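Local coordinates for protein putative isochorismatase (Bordetella bronchiseptica, PDB 3UAO) that probably hydrolyses maleamate to maleate and ammonia, a late step in the breakdown of nicotinate (vitamin B3), as a cysteine hydrolase of the isochorismatase family, at residues L48-V53 with A89-V94; L39-P44 with Y213-T218; Y95-A100 with T114-A119. One frame throughout, in Å; residues are numbered along the deposited sequence.

Interaction 1 (L48-V53 with A89-V94)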
# COMPACT_ATOMS: atom_id res chain seq x y z
N LEU A 48 -9.21 -1.88 17.37
CA LEU A 48 -8.70 -3.00 16.63
C LEU A 48 -8.35 -4.10 17.59
O LEU A 48 -7.54 -3.86 18.49
CB LEU A 48 -7.40 -2.57 15.96
CG LEU A 48 -6.80 -3.66 15.10
CD1 LEU A 48 -7.83 -4.08 14.08
CD2 LEU A 48 -5.56 -3.12 14.49
N ILE A 49 -8.91 -5.29 17.40
CA ILE A 49 -8.52 -6.45 18.16
C ILE A 49 -7.76 -7.38 17.22
O ILE A 49 -8.34 -7.97 16.31
CB ILE A 49 -9.74 -7.18 18.73
CG1 ILE A 49 -10.64 -6.22 19.53
CG2 ILE A 49 -9.32 -8.32 19.62
CD1 ILE A 49 -11.92 -6.87 20.00
N VAL A 50 -6.46 -7.54 17.42
CA VAL A 50 -5.69 -8.31 16.43
C VAL A 50 -5.46 -9.77 16.81
O VAL A 50 -4.87 -10.07 17.81
CB VAL A 50 -4.40 -7.54 15.88
CG1 VAL A 50 -4.32 -6.12 16.38
CG2 VAL A 50 -3.15 -8.28 16.09
N ASP A 51 -6.02 -10.67 16.00
CA ASP A 51 -5.75 -12.10 16.06
C ASP A 51 -6.05 -12.82 17.36
O ASP A 51 -5.41 -13.83 17.68
CB ASP A 51 -4.30 -12.39 15.65
CG ASP A 51 -4.00 -11.97 14.26
OD1 ASP A 51 -4.95 -11.70 13.50
OD2 ASP A 51 -2.80 -11.88 13.95
N PHE A 52 -7.02 -12.36 18.11
CA PHE A 52 -7.46 -13.13 19.27
C PHE A 52 -8.30 -14.31 18.81
O PHE A 52 -9.52 -14.31 18.96
CB PHE A 52 -8.22 -12.25 20.26
CG PHE A 52 -7.34 -11.59 21.27
CD1 PHE A 52 -6.08 -12.08 21.55
CD2 PHE A 52 -7.81 -10.49 22.00
CE1 PHE A 52 -5.31 -11.49 22.51
CE2 PHE A 52 -7.05 -9.91 22.96
CZ PHE A 52 -5.81 -10.40 23.23
N VAL A 53 -7.61 -15.32 18.25
CA VAL A 53 -8.25 -16.47 17.60
C VAL A 53 -7.91 -17.72 18.39
O VAL A 53 -6.91 -17.74 19.09
CB VAL A 53 -7.85 -16.59 16.10
CG1 VAL A 53 -8.23 -15.32 15.35
CG2 VAL A 53 -6.38 -16.87 15.93
N ALA A 89 -13.00 -3.29 14.54
CA ALA A 89 -12.39 -4.15 13.53
C ALA A 89 -11.66 -5.29 14.22
O ALA A 89 -11.01 -5.10 15.21
CB ALA A 89 -11.43 -3.37 12.66
N HIS A 90 -11.84 -6.48 13.69
CA HIS A 90 -11.18 -7.68 14.18
C HIS A 90 -10.31 -8.23 13.05
O HIS A 90 -10.67 -8.13 11.88
CB HIS A 90 -12.23 -8.73 14.56
CG HIS A 90 -13.33 -8.22 15.43
ND1 HIS A 90 -13.42 -8.52 16.77
CD2 HIS A 90 -14.39 -7.41 15.16
CE1 HIS A 90 -14.49 -7.94 17.29
NE2 HIS A 90 -15.10 -7.26 16.33
N SER A 91 -9.17 -8.80 13.40
CA SER A 91 -8.27 -9.35 12.42
C SER A 91 -8.18 -10.86 12.69
O SER A 91 -8.36 -11.34 13.81
CB SER A 91 -6.89 -8.67 12.52
OG SER A 91 -5.97 -9.42 13.29
N ARG A 92 -7.89 -11.59 11.63
CA ARG A 92 -7.70 -13.04 11.70
C ARG A 92 -6.63 -13.35 10.68
O ARG A 92 -6.64 -12.72 9.63
CB ARG A 92 -8.97 -13.79 11.25
CG ARG A 92 -10.19 -13.60 12.13
CD ARG A 92 -11.41 -14.25 11.52
NE ARG A 92 -11.13 -15.65 11.23
CZ ARG A 92 -11.70 -16.38 10.27
NH1 ARG A 92 -12.63 -15.89 9.47
NH2 ARG A 92 -11.30 -17.62 10.11
N ILE A 93 -5.70 -14.26 10.99
CA ILE A 93 -4.78 -14.78 9.99
C ILE A 93 -5.53 -15.87 9.27
O ILE A 93 -6.16 -16.75 9.90
CB ILE A 93 -3.46 -15.27 10.58
CG1 ILE A 93 -2.67 -14.08 11.13
CG2 ILE A 93 -2.55 -15.94 9.52
CD1 ILE A 93 -1.38 -14.45 11.90
N VAL A 94 -5.59 -15.75 7.93
CA VAL A 94 -6.21 -16.76 7.06
C VAL A 94 -5.40 -16.98 5.79
O VAL A 94 -5.19 -16.06 5.00
CB VAL A 94 -7.61 -16.35 6.65
CG1 VAL A 94 -8.15 -17.31 5.54
CG2 VAL A 94 -8.56 -16.28 7.84
O HOH W 1 -9.20 -10.56 16.97
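Leu48 and Ile49 pair in parallel register with Ala89 and His90, joining two neighbouring strands of the Rossmann-like sheet of the isochorismatase fold. Ile49 N gives a nearly straight bond to Ala89 O (3.0 Å, 167° at the hydrogen), and Ser91 N returns one to Ile49 O. The strand ends just past Val50, where Asp51 takes a backbone turned to positive phi; this shape, with CG anti to the carbonyl carbon (chi1 -62°), swings the carboxylate toward the second strand. Asp51 CB lies 4.1 Å from Ser91 OG, and Asp51 CG approaches the same hydroxyl more closely. Asp51 OD1 accepts a short bond of 2.5 Å from Ser91 OG, which comes from above the carboxylate plane. Asp51 OD2 lies against the aliphatic arm of Ile93, 3.6 Å from Ile93 CD1, and forms a salt bridge with Lys139 on the next strand. A small hydroxyl thus steadies one oxygen while a lysine holds the other, an arrangement consistent with the Asp-Lys-Cys triad of this family, whose cysteine would be the oxidised Cys172. On one face of the sheet Leu48 CD1 lies 3.9 Å from Ala89 CB, and Leu150 of helix 150-156 packs on both residues. On the other face Ile49 and His90 run side by side, the histidine sending NE2 to Glu134. Beyond the strand, at the inverse gamma turn centred on Phe52, a water accepts from Phe52 N (3.0 Å) and donates to Ile49 O (2.8 Å) and, weakly, to Ser91 O.

Interaction 2 (L39-P44 with Y213-T218)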
# COMPACT_ATOMS: atom_id res chain seq x y z
N LEU A 39 1.40 10.98 23.35
CA LEU A 39 0.49 11.04 22.21
C LEU A 39 -0.92 11.44 22.68
O LEU A 39 -1.73 10.59 23.13
CB LEU A 39 0.46 9.70 21.46
CG LEU A 39 -0.38 9.62 20.16
CD1 LEU A 39 -0.17 10.83 19.24
CD2 LEU A 39 -0.08 8.34 19.38
N PRO A 40 -1.24 12.74 22.58
CA PRO A 40 -2.58 13.19 22.97
C PRO A 40 -3.65 12.34 22.30
O PRO A 40 -3.50 12.00 21.14
CB PRO A 40 -2.64 14.64 22.45
CG PRO A 40 -1.22 15.08 22.43
CD PRO A 40 -0.44 13.86 22.04
N LEU A 41 -4.69 11.98 23.03
CA LEU A 41 -5.78 11.19 22.47
C LEU A 41 -6.75 12.08 21.74
O LEU A 41 -6.90 13.24 22.12
CB LEU A 41 -6.53 10.46 23.56
CG LEU A 41 -6.01 9.09 23.93
CD1 LEU A 41 -4.50 8.97 23.80
CD2 LEU A 41 -6.51 8.76 25.32
N LYS A 42 -7.43 11.54 20.73
CA LYS A 42 -8.34 12.33 19.89
C LYS A 42 -9.42 11.50 19.18
O LYS A 42 -9.12 10.58 18.42
CB LYS A 42 -7.51 13.07 18.85
CG LYS A 42 -8.16 14.30 18.28
CD LYS A 42 -7.55 14.64 16.94
CE LYS A 42 -8.29 15.81 16.23
NZ LYS A 42 -7.75 15.96 14.86
N ALA A 43 -10.67 11.88 19.41
CA ALA A 43 -11.84 11.27 18.80
C ALA A 43 -11.90 11.70 17.35
O ALA A 43 -11.27 12.68 17.00
CB ALA A 43 -13.11 11.72 19.53
N PRO A 44 -12.65 10.98 16.50
CA PRO A 44 -13.39 9.74 16.84
C PRO A 44 -12.45 8.60 17.18
O PRO A 44 -11.36 8.52 16.62
CB PRO A 44 -14.20 9.42 15.55
CG PRO A 44 -14.23 10.68 14.79
CD PRO A 44 -12.99 11.45 15.14
N TYR A 213 5.87 4.88 19.08
CA TYR A 213 4.80 4.53 18.16
C TYR A 213 3.38 4.69 18.66
O TYR A 213 2.45 4.67 17.84
CB TYR A 213 4.94 3.07 17.76
CG TYR A 213 6.23 2.71 17.11
CD1 TYR A 213 6.77 3.50 16.12
CD2 TYR A 213 6.90 1.56 17.46
CE1 TYR A 213 7.96 3.17 15.53
CE2 TYR A 213 8.08 1.22 16.86
CZ TYR A 213 8.61 2.02 15.89
OH TYR A 213 9.81 1.69 15.26
N ALA A 214 3.17 4.81 19.97
CA ALA A 214 1.79 4.76 20.50
C ALA A 214 1.67 5.39 21.86
O ALA A 214 2.65 5.54 22.59
CB ALA A 214 1.29 3.33 20.57
N ALA A 215 0.46 5.79 22.18
CA ALA A 215 0.08 5.98 23.59
C ALA A 215 -0.19 4.57 24.14
O ALA A 215 -0.80 3.73 23.47
CB ALA A 215 -1.15 6.89 23.73
N VAL A 216 0.33 4.32 25.34
CA VAL A 216 0.34 3.00 25.99
C VAL A 216 -0.18 3.13 27.43
O VAL A 216 0.44 3.75 28.28
CB VAL A 216 1.78 2.40 25.99
CG1 VAL A 216 1.87 1.11 26.86
CG2 VAL A 216 2.21 2.10 24.59
N MET A 217 -1.33 2.53 27.69
CA MET A 217 -1.91 2.56 29.01
C MET A 217 -2.79 1.31 29.24
O MET A 217 -3.15 0.61 28.29
CB MET A 217 -2.71 3.87 29.18
CG MET A 217 -3.85 4.12 28.17
SD MET A 217 -4.38 5.86 28.28
CE MET A 217 -3.09 6.66 27.34
N THR A 218 -3.12 1.05 30.49
CA THR A 218 -4.06 -0.02 30.85
C THR A 218 -5.47 0.39 30.46
O THR A 218 -5.75 1.58 30.28
CB THR A 218 -4.00 -0.36 32.35
OG1 THR A 218 -4.29 0.81 33.12
CG2 THR A 218 -2.63 -0.86 32.72
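The carbonyl oxygen of Ala214, whose CA lies 4.2 Å from Leu39 CD2, accepts a hydrogen bond from NZ of Lys108 of a neighbouring subunit, and that same lysine packs on Leu39. Between the two segments themselves the contact is apolar. Leu39 holds its CG opposite the backbone N (chi1 -176°), which carries CD2 to 3.8 Å from Ala215 N, while Leu39 CB sits 4.0 Å from Ala215 CB. The alanine methyl is small enough to be approached by two leucines at once, for Leu41 CD1 lies 3.9 Å from Ala215 CB. Leu39 O also lies beside this methyl, 3.8 Å from Ala215 CB. Strand 215-217 is an edge strand of the parallel Rossmann-like sheet, as counted within this chain, and its backbone bonds go to strand 186-195, with Ala215 tied to Pro187 and Val189. Alternation along the strand puts Ala215 and Met217 on the side that meets the loop. Met217 sets its CG between the backbone N and the carbonyl carbon (chi1 59°), and its flexible thioether chain turns so that Met217 CE comes to 4.5 Å from Leu41 CD1, a loose touch at the margin. The loop itself passes the starts of strands 186-195 and 161-167 on its way to strand 45-50: Pro40 O takes a hydrogen bond from Arg186, and Lys42 O one from Thr161. A cis peptide bond between Ala43 and Pro44 then bends the chain just before that first strand begins.

Interaction 3 (Y95-A100 with T114-A119)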
# COMPACT_ATOMS: atom_id res chain seq x y z
N TYR A 95 -4.97 -18.22 5.58
CA TYR A 95 -4.42 -18.64 4.27
C TYR A 95 -5.46 -19.46 3.51
O TYR A 95 -6.42 -19.96 4.10
CB TYR A 95 -3.19 -19.50 4.47
CG TYR A 95 -1.96 -18.73 4.97
CD1 TYR A 95 -0.96 -18.32 4.09
CD2 TYR A 95 -1.79 -18.47 6.30
CE1 TYR A 95 0.16 -17.64 4.52
CE2 TYR A 95 -0.65 -17.77 6.76
CZ TYR A 95 0.30 -17.36 5.86
OH TYR A 95 1.42 -16.68 6.27
N ALA A 96 -5.21 -19.62 2.20
CA ALA A 96 -6.00 -20.48 1.33
C ALA A 96 -5.80 -21.96 1.69
O ALA A 96 -4.70 -22.38 1.99
CB ALA A 96 -5.66 -20.24 -0.17
N ASP A 97 -6.91 -22.70 1.61
CA ASP A 97 -6.99 -24.15 1.90
C ASP A 97 -5.87 -24.97 1.23
O ASP A 97 -5.29 -25.86 1.86
CB ASP A 97 -8.36 -24.72 1.49
CG ASP A 97 -9.48 -24.35 2.48
OD1 ASP A 97 -9.22 -23.65 3.49
OD2 ASP A 97 -10.64 -24.77 2.24
N ASP A 98 -5.55 -24.63 -0.02
CA ASP A 98 -4.47 -25.31 -0.75
C ASP A 98 -3.06 -24.67 -0.60
O ASP A 98 -2.17 -24.95 -1.40
CB ASP A 98 -4.86 -25.47 -2.25
CG ASP A 98 -4.96 -24.13 -3.00
OD1 ASP A 98 -4.83 -23.06 -2.36
OD2 ASP A 98 -5.19 -24.17 -4.24
N ASP A 99 -2.87 -23.81 0.41
CA ASP A 99 -1.60 -23.08 0.58
C ASP A 99 -1.23 -22.18 -0.62
O ASP A 99 -0.05 -21.90 -0.82
CB ASP A 99 -0.45 -24.08 0.82
CG ASP A 99 -0.79 -25.19 1.82
OD1 ASP A 99 -1.72 -24.98 2.63
OD2 ASP A 99 -0.10 -26.24 1.81
N ALA A 100 -2.21 -21.77 -1.43
CA ALA A 100 -1.96 -20.95 -2.65
C ALA A 100 -1.21 -19.67 -2.33
O ALA A 100 -0.31 -19.25 -3.04
CB ALA A 100 -3.26 -20.59 -3.32
N THR A 114 -1.55 -23.33 8.68
CA THR A 114 -2.66 -24.20 9.01
C THR A 114 -3.87 -23.40 9.43
O THR A 114 -4.92 -23.96 9.63
CB THR A 114 -2.30 -25.12 10.18
OG1 THR A 114 -2.30 -24.37 11.39
CG2 THR A 114 -0.92 -25.78 9.96
N LEU A 115 -3.70 -22.08 9.55
CA LEU A 115 -4.80 -21.14 9.84
C LEU A 115 -5.71 -20.90 8.62
O LEU A 115 -5.60 -19.90 7.93
CB LEU A 115 -4.26 -19.82 10.38
CG LEU A 115 -3.60 -19.99 11.76
CD1 LEU A 115 -3.06 -18.67 12.35
CD2 LEU A 115 -4.58 -20.70 12.78
N LYS A 116 -6.64 -21.82 8.40
CA LYS A 116 -7.48 -21.80 7.22
C LYS A 116 -8.84 -21.22 7.60
O LYS A 116 -9.15 -21.03 8.77
CB LYS A 116 -7.59 -23.20 6.65
CG LYS A 116 -6.26 -23.94 6.53
CD LYS A 116 -5.27 -23.22 5.64
CE LYS A 116 -4.29 -24.20 4.96
NZ LYS A 116 -3.31 -23.45 4.12
N GLU A 117 -9.64 -20.89 6.61
CA GLU A 117 -10.84 -20.12 6.86
C GLU A 117 -11.78 -20.83 7.85
O GLU A 117 -12.35 -20.19 8.76
CB GLU A 117 -11.51 -19.78 5.53
CG GLU A 117 -12.83 -19.01 5.62
CD GLU A 117 -12.75 -17.72 6.39
OE1 GLU A 117 -11.82 -16.92 6.13
OE2 GLU A 117 -13.62 -17.51 7.26
N HIS A 118 -11.90 -22.15 7.73
CA HIS A 118 -12.83 -22.95 8.52
C HIS A 118 -12.14 -23.80 9.59
O HIS A 118 -12.79 -24.54 10.32
CB HIS A 118 -13.67 -23.80 7.57
CG HIS A 118 -14.35 -22.99 6.51
ND1 HIS A 118 -15.48 -22.24 6.76
CD2 HIS A 118 -14.05 -22.79 5.20
CE1 HIS A 118 -15.85 -21.62 5.65
NE2 HIS A 118 -15.00 -21.94 4.69
N ALA A 119 -10.82 -23.68 9.70
CA ALA A 119 -10.09 -24.30 10.81
C ALA A 119 -10.46 -23.58 12.10
O ALA A 119 -10.33 -22.35 12.17
CB ALA A 119 -8.56 -24.29 10.58
O HOH W 2 -8.64 -21.04 3.96
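A type I beta turn, Ala96 to Asp99, faces an inverse gamma turn centred on Leu115, and the side chain of Lys116 ties the two together. Its chain is bent at chi2 (-60°) and extended from there on, so the methylene chain runs past the backbone of Tyr95 and Ala96 and delivers the ammonium into the turn. There Lys116 NZ donates to Ala96 O at 2.8 Å and forms a salt bridge with Asp99 OD1 at 2.7 Å, meeting that oxygen nearly along its C-O bond; Leu113 O takes a further bond. Ala96 O also receives Asp99 N, 2.8 Å away, from the opposite face of its carbonyl plane, so the bond that closes the turn and the lysine share one acceptor. The long, flexible lysine suits this place because its ammonium reaches both acceptors, and the carboxylate probably favours its protonated form. Alongside, Tyr95 N donates to Leu115 O at 3.0 Å with 163° at the hydrogen. Asp97 crosses the lysine obliquely near its root, Asp97 OD1 lying 3.6 Å from Lys116 CB. A water completes the join: it donates to Tyr95 O and to Asp97 OD1, the latter at 2.7 Å, and accepts from Glu117 N at 2.8 Å. Farther round the turn, Asp98 OD2 accepts from Gly133 N of another subunit. The Tyr95 ring packs on Phe105 and Ser106 of helix 105-108, with its OH bonded to Asn103, while Glu117 turns the other way, to Arg92 on strand 87-93 and Arg138 on strand 135-139.

Overall arrangement
Along the chain the order is 39-44, 48-53, 89-94, 95-100, 114-119 and finally 213-218, so interaction 2 brackets the other two, while interaction 1 closes before interaction 3 opens. Interactions 1 and 2 share the parallel sheet, their centres about 20 Å apart: the first joins two inner strands, the second lies by the edge strand 215-217. The centres of interactions 1 and 3 are about 15 Å apart, and the Arg92-Glu117 salt bridge links them, tying the loop after helix 105-108 to strand 87-93 of the sheet. Interactions 2 and 3, about 35 Å apart between centres, lie on opposite sides of the chain's centre and touch different subunits, with the probable catalytic Asp51 between them.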